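Local coordinates for protein ninB (Enterobacteria phage lambda, PDB 1PC6) that probably acts as a recombination mediator, resembling the bacterial RecFOR proteins in the initiation of genetic exchange, at residues R47-C52 and E111-I116; A51-V56 and S71-F76. All coordinates share one frame; numbering follows the deposited sequence.

How the interactions relate
Interactions 1 and 2 both start from helix 43-59, share Ala51 and Cys52, and have their centres about 8 Å apart. Helix 106-122 packs beside it in interaction 1, and helix 69-80 lies across it in interaction 2. The two contacts join directly, because Ile116 CD1 of interaction 1 lies 3.5 Å from Leu53 CD2 of interaction 2, and Leu112 CD1 is 3.8 Å from Phe76 CB. Together they make one apolar interior shared by three helices. A beta-mercaptoethanol molecule, probably from the crystallisation liquor, is assigned to Cys74 in interaction 2 through a stretched link, and gives no evidence of a functional site.

Interaction 1. Residues R47-C52 and E111-I116; sequences RKLWAC and ELLELI
In Leu49, CG stands anti to the backbone N (chi1 163°), and in Ile116 the second torsion is fully extended (chi2 -180°), placing CD1 anti to CA. These two residues meet through their methyl ends: Leu49 CD1 touches Ile116 CD1 at 3.7 Å, the two side chains crossing at about a right angle. The same Leu49 methyl also reaches Leu112 CD2, at 4.1 Å and again with the side chains roughly perpendicular, so a single branch serves two residues one helical turn apart. Leu113 approaches nearer the backbone. Its CD2 methyl rests against the base of Leu49, 3.8 Å from Leu49 CA and 4.0 Å from Leu49 CB. One turn further along both helices, Cys52 contributes its methylene, with Cys52 CB 3.7 Å from Ile116 CG2; Ile116 therefore uses its two branches separately, CD1 on Leu49 and CG2 on Cys52.

The contact is entirely apolar, with no hydrogen bond between the segments, and Leu49, Leu112 and Ile116 are buried. The chain directions run roughly parallel, at 29°, and this keeps the pairing in step over a turn: Leu49 faces Leu113 and Cys52 faces Ile116, with CA atoms at similar separations. The axes remain 10.5 Å apart, a spacing filled by branched side chains. Within the fold this is the packing of helix 43-59 alongside helix 106-122. Cys52 also touches Trp127 in a loop, Leu112 touches Thr101 and Met104, and from the same helix Leu115 reaches Ala79 and Leu80 of helix 69-80.

Interaction 2. Residues A51-V56 and S71-F76; sequences ACLGDV and SWKCVF. With BME (beta-mercaptoethanol), chain C.
A nearly orthogonal helix pair is formed here by helices 43-59 and 69-80, consecutive in the chain and joined by the loop 60-68; their local axes cross at 101° and come within 9.7 Å. At its centre is a CH-pi contact between Val56 and Trp72. Val56 CG1, anti to the backbone N (chi1 170°), sits over one face of the indole, 3.6 Å from the centroid of the six-membered ring and only 16° off its normal. The nearest indole atom, Trp72 CE2, is 3.5 Å from Val56 CG1, and the same methyl lies near the plane of the Phe76 ring, at its edge.

Leu53 fills the other part of the crossing with its two branches divided. Its CD1 packs on the first methylene of Lys73, with Leu53 CD1 3.8 Å from Lys73 CB, while Leu53 CD2 lies 4.0 Å from Phe76 CD2, the two side chains running past one another in opposing senses. These four apolar residues, Leu53, Val56, Trp72 and Phe76, are all buried. Phe119 of helix 106-122 extends the cluster, meeting Phe76 edge-to-face and also contacting the Trp72 ring. Cys74 packs on Val96 of the second subunit and Phe76 on Leu89 of that subunit, so the helix also borders the dimer interface.

A beta-mercaptoethanol is assigned to Cys74, but Cys74 SG to its S2, 2.9 Å, is too long for a normal disulfide, leaving the link doubtful as modelled. The Lys73 chain bends at its third and fourth torsions; its ammonium is hydrogen-bonded to Thr101 OG1, and Lys73 NZ also donates a weak bond of 2.8 Å to the ligand's hydroxyl oxygen, O1.

Interaction 1. Residues R47-C52 and E111-I116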
ATOM      1  N   ARG A  47       1.343   1.257  12.012  1.00 71.97           N
ATOM      2  CA  ARG A  47       1.834   2.486  12.632  1.00 69.09           C
ATOM      3  C   ARG A  47       3.209   2.243  13.266  1.00 66.84           C
ATOM      4  O   ARG A  47       4.079   3.120  13.221  1.00 66.67           O
ATOM      5  CB  ARG A  47       0.839   2.993  13.687  1.00 68.89           C
ATOM      6  N   LYS A  48       3.400   1.053  13.843  1.00 63.14           N
ATOM      7  CA  LYS A  48       4.667   0.687  14.471  1.00 59.60           C
ATOM      8  C   LYS A  48       5.744   0.482  13.395  1.00 58.49           C
ATOM      9  O   LYS A  48       6.834   1.052  13.494  1.00 59.68           O
ATOM     10  CB  LYS A  48       4.501  -0.584  15.322  1.00 56.55           C
ATOM     11  N   LEU A  49       5.449  -0.316  12.367  1.00 56.29           N
ATOM     12  CA  LEU A  49       6.414  -0.549  11.288  1.00 53.72           C
ATOM     13  C   LEU A  49       6.931   0.757  10.701  1.00 51.68           C
ATOM     14  O   LEU A  49       8.134   0.964  10.571  1.00 51.44           O
ATOM     15  CB  LEU A  49       5.785  -1.354  10.149  1.00 55.71           C
ATOM     16  CG  LEU A  49       6.546  -1.309   8.806  1.00 56.52           C
ATOM     17  CD1 LEU A  49       7.566  -2.440   8.718  1.00 56.72           C
ATOM     18  CD2 LEU A  49       5.559  -1.430   7.662  1.00 56.77           C
ATOM     19  N   TRP A  50       6.015   1.641  10.336  1.00 49.16           N
ATOM     20  CA  TRP A  50       6.419   2.898   9.744  1.00 49.75           C
ATOM     21  C   TRP A  50       7.061   3.877  10.688  1.00 48.99           C
ATOM     22  O   TRP A  50       7.741   4.793  10.254  1.00 51.17           O
ATOM     23  CB  TRP A  50       5.240   3.544   9.029  1.00 51.13           C
ATOM     24  CG  TRP A  50       4.915   2.800   7.793  1.00 52.13           C
ATOM     25  CD1 TRP A  50       3.945   1.866   7.634  1.00 52.60           C
ATOM     26  CD2 TRP A  50       5.662   2.818   6.575  1.00 51.88           C
ATOM     27  NE1 TRP A  50       4.043   1.289   6.395  1.00 53.64           N
ATOM     28  CE2 TRP A  50       5.092   1.857   5.723  1.00 52.42           C
ATOM     29  CE3 TRP A  50       6.766   3.550   6.125  1.00 51.48           C
ATOM     30  CZ2 TRP A  50       5.586   1.605   4.443  1.00 52.73           C
ATOM     31  CZ3 TRP A  50       7.256   3.300   4.859  1.00 51.74           C
ATOM     32  CH2 TRP A  50       6.666   2.334   4.029  1.00 52.46           C
ATOM     33  N   ALA A  51       6.846   3.699  11.980  1.00 48.85           N
ATOM     34  CA  ALA A  51       7.468   4.592  12.945  1.00 48.83           C
ATOM     35  C   ALA A  51       8.923   4.143  13.076  1.00 49.02           C
ATOM     36  O   ALA A  51       9.815   4.967  13.273  1.00 47.86           O
ATOM     37  CB  ALA A  51       6.759   4.501  14.281  1.00 49.23           C
ATOM     38  N   CYS A  52       9.144   2.833  12.957  1.00 48.37           N
ATOM     39  CA  CYS A  52      10.483   2.247  13.031  1.00 49.40           C
ATOM     40  C   CYS A  52      11.276   2.681  11.829  1.00 48.36           C
ATOM     41  O   CYS A  52      12.341   3.286  11.953  1.00 49.81           O
ATOM     42  CB  CYS A  52      10.417   0.729  13.010  1.00 50.42           C
ATOM     43  SG  CYS A  52       9.598   0.054  14.415  1.00 58.39           S
ATOM     44  N   GLU A 111       8.723 -11.300  11.798  1.00 71.25           N
ATOM     45  CA  GLU A 111      10.185 -11.332  11.684  1.00 69.06           C
ATOM     46  C   GLU A 111      10.776 -10.030  11.169  1.00 66.24           C
ATOM     47  O   GLU A 111      11.857  -9.622  11.592  1.00 65.34           O
ATOM     48  CB  GLU A 111      10.627 -12.466  10.763  1.00 70.40           C
ATOM     49  CG  GLU A 111      10.781 -13.792  11.464  1.00 74.94           C
ATOM     50  CD  GLU A 111      11.308 -14.876  10.549  1.00 77.65           C
ATOM     51  OE1 GLU A 111      12.207 -14.576   9.736  1.00 77.27           O
ATOM     52  OE2 GLU A 111      10.833 -16.030  10.651  1.00 80.57           O
ATOM     53  N   LEU A 112      10.064  -9.394  10.242  1.00 63.35           N
ATOM     54  CA  LEU A 112      10.500  -8.136   9.658  1.00 60.73           C
ATOM     55  C   LEU A 112      10.658  -7.110  10.756  1.00 60.08           C
ATOM     56  O   LEU A 112      11.676  -6.422  10.838  1.00 60.92           O
ATOM     57  CB  LEU A 112       9.473  -7.644   8.640  1.00 59.50           C
ATOM     58  CG  LEU A 112       9.587  -6.189   8.176  1.00 58.34           C
ATOM     59  CD1 LEU A 112      11.026  -5.875   7.796  1.00 56.86           C
ATOM     60  CD2 LEU A 112       8.646  -5.953   7.007  1.00 55.25           C
ATOM     61  N   LEU A 113       9.638  -7.017  11.598  1.00 59.55           N
ATOM     62  CA  LEU A 113       9.640  -6.076  12.712  1.00 59.31           C
ATOM     63  C   LEU A 113      10.775  -6.369  13.689  1.00 57.73           C
ATOM     64  O   LEU A 113      11.346  -5.452  14.290  1.00 56.89           O
ATOM     65  CB  LEU A 113       8.293  -6.131  13.453  1.00 61.10           C
ATOM     66  CG  LEU A 113       7.069  -5.419  12.861  1.00 60.92           C
ATOM     67  CD1 LEU A 113       5.854  -5.731  13.697  1.00 61.08           C
ATOM     68  CD2 LEU A 113       7.292  -3.915  12.833  1.00 61.69           C
ATOM     69  N   GLU A 114      11.088  -7.653  13.852  1.00 56.50           N
ATOM     70  CA  GLU A 114      12.163  -8.078  14.752  1.00 54.95           C
ATOM     71  C   GLU A 114      13.496  -7.618  14.160  1.00 51.83           C
ATOM     72  O   GLU A 114      14.359  -7.069  14.862  1.00 48.93           O
ATOM     73  CB  GLU A 114      12.142  -9.619  14.920  1.00 56.62           C
ATOM     74  N   LEU A 115      13.647  -7.843  12.860  1.00 48.85           N
ATOM     75  CA  LEU A 115      14.851  -7.441  12.165  1.00 48.26           C
ATOM     76  C   LEU A 115      15.042  -5.937  12.350  1.00 49.30           C
ATOM     77  O   LEU A 115      16.081  -5.485  12.851  1.00 49.52           O
ATOM     78  CB  LEU A 115      14.736  -7.763  10.683  1.00 45.95           C
ATOM     79  CG  LEU A 115      16.013  -7.476   9.900  1.00 44.25           C
ATOM     80  CD1 LEU A 115      17.180  -8.175  10.556  1.00 41.43           C
ATOM     81  CD2 LEU A 115      15.847  -7.941   8.473  1.00 45.06           C
ATOM     82  N   ILE A 116      14.032  -5.164  11.951  1.00 47.70           N
ATOM     83  CA  ILE A 116      14.094  -3.715  12.081  1.00 45.84           C
ATOM     84  C   ILE A 116      14.433  -3.268  13.504  1.00 45.56           C
ATOM     85  O   ILE A 116      15.274  -2.392  13.705  1.00 45.27           O
ATOM     86  CB  ILE A 116      12.769  -3.066  11.682  1.00 43.92           C
ATOM     87  CG1 ILE A 116      12.300  -3.618  10.335  1.00 41.71           C
ATOM     88  CG2 ILE A 116      12.951  -1.554  11.613  1.00 43.79           C
ATOM     89  CD1 ILE A 116      10.998  -3.020   9.872  1.00 39.47           C
TER

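Interaction 2. Residues A51-V56 and S71-F76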
ATOM      1  N   ALA A  51       6.846   3.699  11.980  1.00 48.85           N
ATOM      2  CA  ALA A  51       7.468   4.592  12.945  1.00 48.83           C
ATOM      3  C   ALA A  51       8.923   4.143  13.076  1.00 49.02           C
ATOM      4  O   ALA A  51       9.815   4.967  13.273  1.00 47.86           O
ATOM      5  CB  ALA A  51       6.759   4.501  14.281  1.00 49.23           C
ATOM      6  N   CYS A  52       9.144   2.833  12.957  1.00 48.37           N
ATOM      7  CA  CYS A  52      10.483   2.247  13.031  1.00 49.40           C
ATOM      8  C   CYS A  52      11.276   2.681  11.829  1.00 48.36           C
ATOM      9  O   CYS A  52      12.341   3.286  11.953  1.00 49.81           O
ATOM     10  CB  CYS A  52      10.417   0.729  13.010  1.00 50.42           C
ATOM     11  SG  CYS A  52       9.598   0.054  14.415  1.00 58.39           S
ATOM     12  N   LEU A  53      10.747   2.335  10.661  1.00 46.10           N
ATOM     13  CA  LEU A  53      11.375   2.688   9.408  1.00 44.28           C
ATOM     14  C   LEU A  53      11.701   4.179   9.430  1.00 43.73           C
ATOM     15  O   LEU A  53      12.797   4.579   9.056  1.00 44.80           O
ATOM     16  CB  LEU A  53      10.440   2.353   8.242  1.00 42.27           C
ATOM     17  CG  LEU A  53      10.047   0.875   8.166  1.00 40.78           C
ATOM     18  CD1 LEU A  53       9.222   0.616   6.922  1.00 40.05           C
ATOM     19  CD2 LEU A  53      11.291   0.016   8.146  1.00 36.71           C
ATOM     20  N   GLY A  54      10.758   4.993   9.899  1.00 41.77           N
ATOM     21  CA  GLY A  54      10.981   6.427   9.953  1.00 40.78           C
ATOM     22  C   GLY A  54      12.149   6.794  10.844  1.00 41.75           C
ATOM     23  O   GLY A  54      12.990   7.608  10.466  1.00 42.94           O
ATOM     24  N   ASP A  55      12.203   6.182  12.022  1.00 41.31           N
ATOM     25  CA  ASP A  55      13.267   6.436  12.987  1.00 41.82           C
ATOM     26  C   ASP A  55      14.608   6.067  12.403  1.00 40.74           C
ATOM     27  O   ASP A  55      15.548   6.857  12.443  1.00 40.98           O
ATOM     28  CB  ASP A  55      13.040   5.627  14.267  1.00 44.65           C
ATOM     29  CG  ASP A  55      11.893   6.161  15.098  1.00 45.69           C
ATOM     30  OD1 ASP A  55      11.342   5.398  15.928  1.00 45.22           O
ATOM     31  OD2 ASP A  55      11.553   7.349  14.920  1.00 47.24           O
ATOM     32  N   VAL A  56      14.701   4.857  11.873  1.00 38.75           N
ATOM     33  CA  VAL A  56      15.946   4.409  11.276  1.00 40.02           C
ATOM     34  C   VAL A  56      16.299   5.364  10.155  1.00 40.82           C
ATOM     35  O   VAL A  56      17.452   5.728   9.969  1.00 42.01           O
ATOM     36  CB  VAL A  56      15.803   3.002  10.694  1.00 40.15           C
ATOM     37  CG1 VAL A  56      17.031   2.656   9.869  1.00 40.76           C
ATOM     38  CG2 VAL A  56      15.613   2.001  11.814  1.00 38.97           C
ATOM     39  N   SER A  71      12.425   3.103   1.241  1.00 51.56           N
ATOM     40  CA  SER A  71      13.689   2.532   0.834  1.00 48.83           C
ATOM     41  C   SER A  71      14.210   1.578   1.904  1.00 48.25           C
ATOM     42  O   SER A  71      14.775   0.540   1.575  1.00 50.25           O
ATOM     43  CB  SER A  71      14.713   3.644   0.576  1.00 49.44           C
ATOM     44  OG  SER A  71      14.275   4.545  -0.434  1.00 49.50           O
ATOM     45  N   TRP A  72      14.031   1.918   3.181  1.00 45.99           N
ATOM     46  CA  TRP A  72      14.495   1.043   4.256  1.00 41.83           C
ATOM     47  C   TRP A  72      13.657  -0.232   4.343  1.00 42.31           C
ATOM     48  O   TRP A  72      14.155  -1.277   4.776  1.00 41.70           O
ATOM     49  CB  TRP A  72      14.482   1.761   5.609  1.00 39.93           C
ATOM     50  CG  TRP A  72      15.755   2.502   5.944  1.00 39.50           C
ATOM     51  CD1 TRP A  72      15.933   3.858   5.977  1.00 37.97           C
ATOM     52  CD2 TRP A  72      17.021   1.928   6.298  1.00 37.50           C
ATOM     53  NE1 TRP A  72      17.225   4.161   6.329  1.00 37.38           N
ATOM     54  CE2 TRP A  72      17.914   2.994   6.533  1.00 37.84           C
ATOM     55  CE3 TRP A  72      17.488   0.617   6.441  1.00 36.39           C
ATOM     56  CZ2 TRP A  72      19.248   2.786   6.904  1.00 37.44           C
ATOM     57  CZ3 TRP A  72      18.811   0.412   6.809  1.00 34.43           C
ATOM     58  CH2 TRP A  72      19.676   1.491   7.037  1.00 34.15           C
ATOM     59  N   LYS A  73      12.389  -0.165   3.936  1.00 42.05           N
ATOM     60  CA  LYS A  73      11.546  -1.356   3.983  1.00 43.19           C
ATOM     61  C   LYS A  73      12.141  -2.377   3.018  1.00 42.84           C
ATOM     62  O   LYS A  73      12.230  -3.562   3.326  1.00 41.76           O
ATOM     63  CB  LYS A  73      10.101  -1.017   3.601  1.00 45.16           C
ATOM     64  CG  LYS A  73       9.120  -2.160   3.835  1.00 47.21           C
ATOM     65  CD  LYS A  73       7.669  -1.688   3.786  1.00 52.43           C
ATOM     66  CE  LYS A  73       7.150  -1.400   2.371  1.00 55.23           C
ATOM     67  NZ  LYS A  73       6.682  -2.614   1.631  1.00 56.82           N
ATOM     68  N   CYS A  74      12.568  -1.899   1.851  1.00 43.86           N
ATOM     69  CA  CYS A  74      13.190  -2.754   0.839  1.00 44.25           C
ATOM     70  C   CYS A  74      14.410  -3.482   1.393  1.00 42.78           C
ATOM     71  O   CYS A  74      14.486  -4.711   1.363  1.00 41.84           O
ATOM     72  CB  CYS A  74      13.628  -1.920  -0.368  1.00 45.73           C
ATOM     73  SG  CYS A  74      12.427  -1.792  -1.680  1.00 51.37           S
ATOM     74  N   VAL A  75      15.368  -2.701   1.878  1.00 40.92           N
ATOM     75  CA  VAL A  75      16.594  -3.242   2.430  1.00 40.62           C
ATOM     76  C   VAL A  75      16.271  -4.296   3.478  1.00 42.07           C
ATOM     77  O   VAL A  75      16.811  -5.405   3.455  1.00 42.23           O
ATOM     78  CB  VAL A  75      17.446  -2.133   3.083  1.00 38.28           C
ATOM     79  CG1 VAL A  75      18.785  -2.700   3.525  1.00 37.12           C
ATOM     80  CG2 VAL A  75      17.643  -0.983   2.112  1.00 36.44           C
ATOM     81  N   PHE A  76      15.385  -3.951   4.400  1.00 43.09           N
ATOM     82  CA  PHE A  76      15.036  -4.896   5.436  1.00 44.43           C
ATOM     83  C   PHE A  76      14.348  -6.106   4.847  1.00 45.32           C
ATOM     84  O   PHE A  76      14.717  -7.227   5.158  1.00 47.04           O
ATOM     85  CB  PHE A  76      14.169  -4.235   6.508  1.00 42.63           C
ATOM     86  CG  PHE A  76      14.956  -3.408   7.483  1.00 41.13           C
ATOM     87  CD1 PHE A  76      15.958  -3.988   8.249  1.00 40.29           C
ATOM     88  CD2 PHE A  76      14.715  -2.043   7.615  1.00 41.30           C
ATOM     89  CE1 PHE A  76      16.720  -3.218   9.135  1.00 42.89           C
ATOM     90  CE2 PHE A  76      15.469  -1.260   8.501  1.00 42.27           C
ATOM     91  CZ  PHE A  76      16.475  -1.849   9.261  1.00 41.79           C
TER
HETATM   92  C1  BME C 300       9.259  -4.095   0.786  1.00 85.41           C
HETATM   93  C2  BME C 300      10.381  -4.627  -0.120  1.00 84.47           C
HETATM   94  O1  BME C 300       9.406  -2.700   0.956  1.00 83.30           O
HETATM   95  S2  BME C 300      10.298  -3.829  -1.746  1.00 88.00           S